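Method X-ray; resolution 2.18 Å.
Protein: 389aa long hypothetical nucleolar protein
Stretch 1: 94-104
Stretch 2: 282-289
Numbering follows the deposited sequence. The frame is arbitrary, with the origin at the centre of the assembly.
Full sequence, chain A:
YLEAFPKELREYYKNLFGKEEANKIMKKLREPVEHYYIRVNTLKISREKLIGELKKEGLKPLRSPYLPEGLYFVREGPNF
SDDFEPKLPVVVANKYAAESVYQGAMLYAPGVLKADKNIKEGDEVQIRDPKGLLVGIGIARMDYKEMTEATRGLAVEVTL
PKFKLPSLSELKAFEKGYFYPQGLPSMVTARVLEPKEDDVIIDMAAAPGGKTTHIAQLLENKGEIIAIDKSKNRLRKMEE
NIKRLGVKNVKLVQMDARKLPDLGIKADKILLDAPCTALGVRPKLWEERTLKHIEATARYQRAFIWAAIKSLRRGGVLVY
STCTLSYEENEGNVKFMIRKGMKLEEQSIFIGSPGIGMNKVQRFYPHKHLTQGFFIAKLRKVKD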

# COMPACT_ATOMS: atom_id res chain seq x y z
N ASN A 94 -13.05 -12.32 12.00
CA ASN A 94 -13.39 -10.91 11.90
C ASN A 94 -12.76 -10.30 10.65
O ASN A 94 -11.91 -10.92 10.01
CB ASN A 94 -12.99 -10.14 13.17
CG ASN A 94 -11.48 -10.03 13.37
OD1 ASN A 94 -10.73 -9.66 12.46
ND2 ASN A 94 -11.03 -10.33 14.59
N LYS A 95 -13.19 -9.09 10.32
CA LYS A 95 -12.83 -8.42 9.08
C LYS A 95 -11.32 -8.41 8.82
O LYS A 95 -10.87 -8.64 7.69
CB LYS A 95 -13.36 -6.98 9.11
CG LYS A 95 -12.94 -6.11 7.95
CD LYS A 95 -13.73 -4.81 7.91
CE LYS A 95 -12.98 -3.68 8.60
NZ LYS A 95 -11.66 -3.44 7.95
N TYR A 96 -10.54 -8.17 9.86
CA TYR A 96 -9.10 -8.04 9.72
C TYR A 96 -8.41 -9.40 9.58
O TYR A 96 -7.50 -9.56 8.76
CB TYR A 96 -8.52 -7.27 10.91
CG TYR A 96 -9.13 -5.90 11.07
CD1 TYR A 96 -8.66 -4.82 10.34
CD2 TYR A 96 -10.18 -5.68 11.95
CE1 TYR A 96 -9.22 -3.56 10.48
CE2 TYR A 96 -10.74 -4.43 12.10
CZ TYR A 96 -10.26 -3.37 11.36
OH TYR A 96 -10.81 -2.12 11.51
N ALA A 97 -8.84 -10.37 10.37
CA ALA A 97 -8.28 -11.71 10.31
C ALA A 97 -8.56 -12.36 8.96
O ALA A 97 -7.70 -13.05 8.40
CB ALA A 97 -8.83 -12.57 11.43
N ALA A 98 -9.77 -12.15 8.45
CA ALA A 98 -10.20 -12.74 7.19
C ALA A 98 -9.34 -12.29 6.00
O ALA A 98 -9.05 -13.09 5.11
CB ALA A 98 -11.65 -12.40 6.94
N GLU A 99 -8.95 -11.02 5.99
CA GLU A 99 -8.16 -10.48 4.88
C GLU A 99 -6.74 -11.08 4.86
O GLU A 99 -6.16 -11.27 3.79
CB GLU A 99 -8.09 -8.95 4.97
CG GLU A 99 -7.24 -8.30 3.88
CD GLU A 99 -7.15 -6.79 4.01
OE1 GLU A 99 -8.17 -6.16 4.33
OE2 GLU A 99 -6.05 -6.23 3.77
N SER A 100 -6.20 -11.37 6.04
CA SER A 100 -4.86 -11.95 6.11
C SER A 100 -4.89 -13.44 5.75
O SER A 100 -4.02 -13.92 5.02
CB SER A 100 -4.27 -11.73 7.51
OG SER A 100 -5.08 -12.33 8.50
N VAL A 101 -5.90 -14.16 6.24
CA VAL A 101 -6.13 -15.56 5.87
C VAL A 101 -6.32 -15.71 4.36
O VAL A 101 -5.80 -16.64 3.74
CB VAL A 101 -7.37 -16.13 6.61
CG1 VAL A 101 -7.80 -17.47 6.02
CG2 VAL A 101 -7.09 -16.26 8.10
N TYR A 102 -7.06 -14.77 3.79
CA TYR A 102 -7.28 -14.64 2.35
C TYR A 102 -5.97 -14.63 1.56
O TYR A 102 -5.95 -14.96 0.37
CB TYR A 102 -8.08 -13.36 2.09
CG TYR A 102 -8.65 -13.16 0.70
CD1 TYR A 102 -9.69 -13.94 0.23
CD2 TYR A 102 -8.20 -12.12 -0.11
CE1 TYR A 102 -10.23 -13.74 -1.02
CE2 TYR A 102 -8.74 -11.90 -1.36
CZ TYR A 102 -9.76 -12.72 -1.81
OH TYR A 102 -10.30 -12.51 -3.06
N GLN A 103 -4.88 -14.24 2.22
CA GLN A 103 -3.59 -14.13 1.56
C GLN A 103 -2.58 -15.13 2.10
O GLN A 103 -1.41 -15.10 1.73
CB GLN A 103 -3.06 -12.70 1.70
CG GLN A 103 -4.09 -11.66 1.33
CD GLN A 103 -3.62 -10.25 1.58
OE1 GLN A 103 -2.61 -9.81 1.03
NE2 GLN A 103 -4.36 -9.52 2.41
N GLY A 104 -3.02 -16.02 3.00
CA GLY A 104 -2.19 -17.13 3.43
C GLY A 104 -1.80 -17.16 4.90
O GLY A 104 -1.11 -18.08 5.33
N ARG A 282 -5.25 -3.31 -2.46
CA ARG A 282 -5.61 -4.71 -2.65
C ARG A 282 -5.10 -5.52 -1.46
O ARG A 282 -4.09 -5.18 -0.86
CB ARG A 282 -5.03 -5.23 -3.97
CG ARG A 282 -5.51 -4.45 -5.19
CD ARG A 282 -4.78 -4.87 -6.45
NE ARG A 282 -5.20 -6.18 -6.90
CZ ARG A 282 -4.61 -6.86 -7.89
NH1 ARG A 282 -3.57 -6.34 -8.52
NH2 ARG A 282 -5.07 -8.05 -8.23
N PRO A 283 -5.83 -6.59 -1.10
CA PRO A 283 -7.10 -7.00 -1.70
C PRO A 283 -8.27 -6.18 -1.16
O PRO A 283 -8.19 -5.67 -0.05
CB PRO A 283 -7.22 -8.47 -1.27
CG PRO A 283 -6.55 -8.51 0.05
CD PRO A 283 -5.43 -7.50 -0.00
N LYS A 284 -9.31 -6.06 -1.96
CA LYS A 284 -10.50 -5.31 -1.57
C LYS A 284 -11.67 -6.27 -1.38
O LYS A 284 -12.43 -6.53 -2.31
CB LYS A 284 -10.83 -4.24 -2.61
CG LYS A 284 -11.91 -3.27 -2.20
CD LYS A 284 -11.48 -2.40 -1.03
CE LYS A 284 -10.41 -1.41 -1.46
NZ LYS A 284 -10.15 -0.38 -0.42
N LEU A 285 -11.79 -6.82 -0.17
CA LEU A 285 -12.86 -7.75 0.15
C LEU A 285 -14.22 -7.05 0.08
O LEU A 285 -15.13 -7.52 -0.59
CB LEU A 285 -12.65 -8.37 1.54
CG LEU A 285 -11.71 -9.58 1.64
CD1 LEU A 285 -10.28 -9.23 1.27
CD2 LEU A 285 -11.76 -10.20 3.03
N TRP A 286 -14.34 -5.92 0.77
CA TRP A 286 -15.54 -5.09 0.70
C TRP A 286 -15.16 -3.62 0.72
O TRP A 286 -14.53 -3.16 1.67
CB TRP A 286 -16.50 -5.40 1.85
CG TRP A 286 -16.85 -6.85 1.97
CD1 TRP A 286 -16.29 -7.75 2.82
CD2 TRP A 286 -17.82 -7.57 1.20
NE1 TRP A 286 -16.86 -8.99 2.64
CE2 TRP A 286 -17.80 -8.90 1.65
CE3 TRP A 286 -18.71 -7.21 0.18
CZ2 TRP A 286 -18.63 -9.89 1.11
CZ3 TRP A 286 -19.53 -8.19 -0.35
CH2 TRP A 286 -19.49 -9.51 0.11
N GLU A 287 -15.54 -2.90 -0.32
CA GLU A 287 -15.25 -1.47 -0.40
C GLU A 287 -16.28 -0.69 0.40
O GLU A 287 -17.47 -0.75 0.11
CB GLU A 287 -15.24 -1.00 -1.85
CG GLU A 287 -14.93 0.48 -2.02
CD GLU A 287 -13.54 0.86 -1.53
OE1 GLU A 287 -13.44 1.46 -0.44
OE2 GLU A 287 -12.55 0.55 -2.23
N GLU A 288 -15.83 0.04 1.42
CA GLU A 288 -16.74 0.79 2.28
C GLU A 288 -16.86 2.26 1.89
O GLU A 288 -17.91 2.88 2.11
CB GLU A 288 -16.29 0.69 3.74
CG GLU A 288 -16.16 -0.73 4.26
CD GLU A 288 -14.71 -1.12 4.51
OE1 GLU A 288 -13.82 -0.48 3.92
OE2 GLU A 288 -14.47 -2.06 5.30
N ARG A 289 -15.81 2.81 1.31
CA ARG A 289 -15.81 4.23 0.94
C ARG A 289 -16.53 4.44 -0.38
O ARG A 289 -16.51 3.58 -1.26
CB ARG A 289 -14.39 4.78 0.88
CG ARG A 289 -13.84 5.16 2.25
CD ARG A 289 -12.35 5.38 2.21
NE ARG A 289 -11.78 5.50 3.55
CZ ARG A 289 -10.47 5.52 3.81
NH1 ARG A 289 -9.59 5.42 2.82
NH2 ARG A 289 -10.05 5.64 5.06
O HOH W 1 -10.74 -5.44 2.15

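No direct hydrogen bond joins the two stretches; the polar link between them runs through a single water, while a proline preceded by a cis peptide bond and a leucine supply most of the contact from the second stretch. Water 1 accepts a hydrogen bond from Leu 285 N at 2.9 Å. The water also lies 3.4 Å from both Glu 99 OE1 and Pro 283 O; these bonds are weak, and with atoms elsewhere counted it has more acceptors in reach than protons to give.

The first stretch is helical from Lys 95, and the second, which has no regular secondary structure, runs past it. Their backbones come closest at Glu 99 and Leu 285, whose CA atoms are 7.2 Å apart, and 326 Å² of surface is buried in all. Pro 283 and Leu 285 both point toward the helix, whereas Lys 284 between them points away and forms a salt bridge within its own stretch, from Lys 284 NZ to Glu 287 OE2 at 3.1 Å.

Tyr 102 meets both of these inward residues. Pro 283 CB approaches the ring edge, 3.8 Å from Tyr 102 CE2, while Leu 285 CD1 lies 3.8 Å from Tyr 102 CD2 and makes an off-centre CH-pi contact with the ring. The other methyl of the leucine reaches back one turn of helix, with Leu 285 CD2 4.5 Å from Ala 98 CB and 4.1 Å from Glu 99 CA. Leu 285 CD2 thus lies close to the helix backbone, 4.4 Å from Ala 98 C, as well as to the alanine methyl. Glu 99 contributes its aliphatic portion, Glu 99 CG lying 3.9 Å from Pro 283 CG.

Gln 103 closes this end of the contact. Its amide donates from Gln 103 NE2 to Glu 99 O at 2.9 Å, so the side chain folds back along the helix, and the same NE2 packs 3.3 Å from Pro 283 CD. Gly 104 then ends the turn in a Schellman motif; its positive phi would jam a CB against the preceding carbonyl oxygen.

At the other end, Asn 94 caps the helix, its OD1 accepting from Ala 97 N at 2.9 Å and, weakly, from Tyr 96 N at 3.0 Å. In the next residue, Lys 95, the side chain starts sideways but its end comes nearer the second stretch. Lys 95 NZ stops 4.1 Å from Glu 288 OE2, beyond a salt bridge, so the opposite charges can attract without direct pairing.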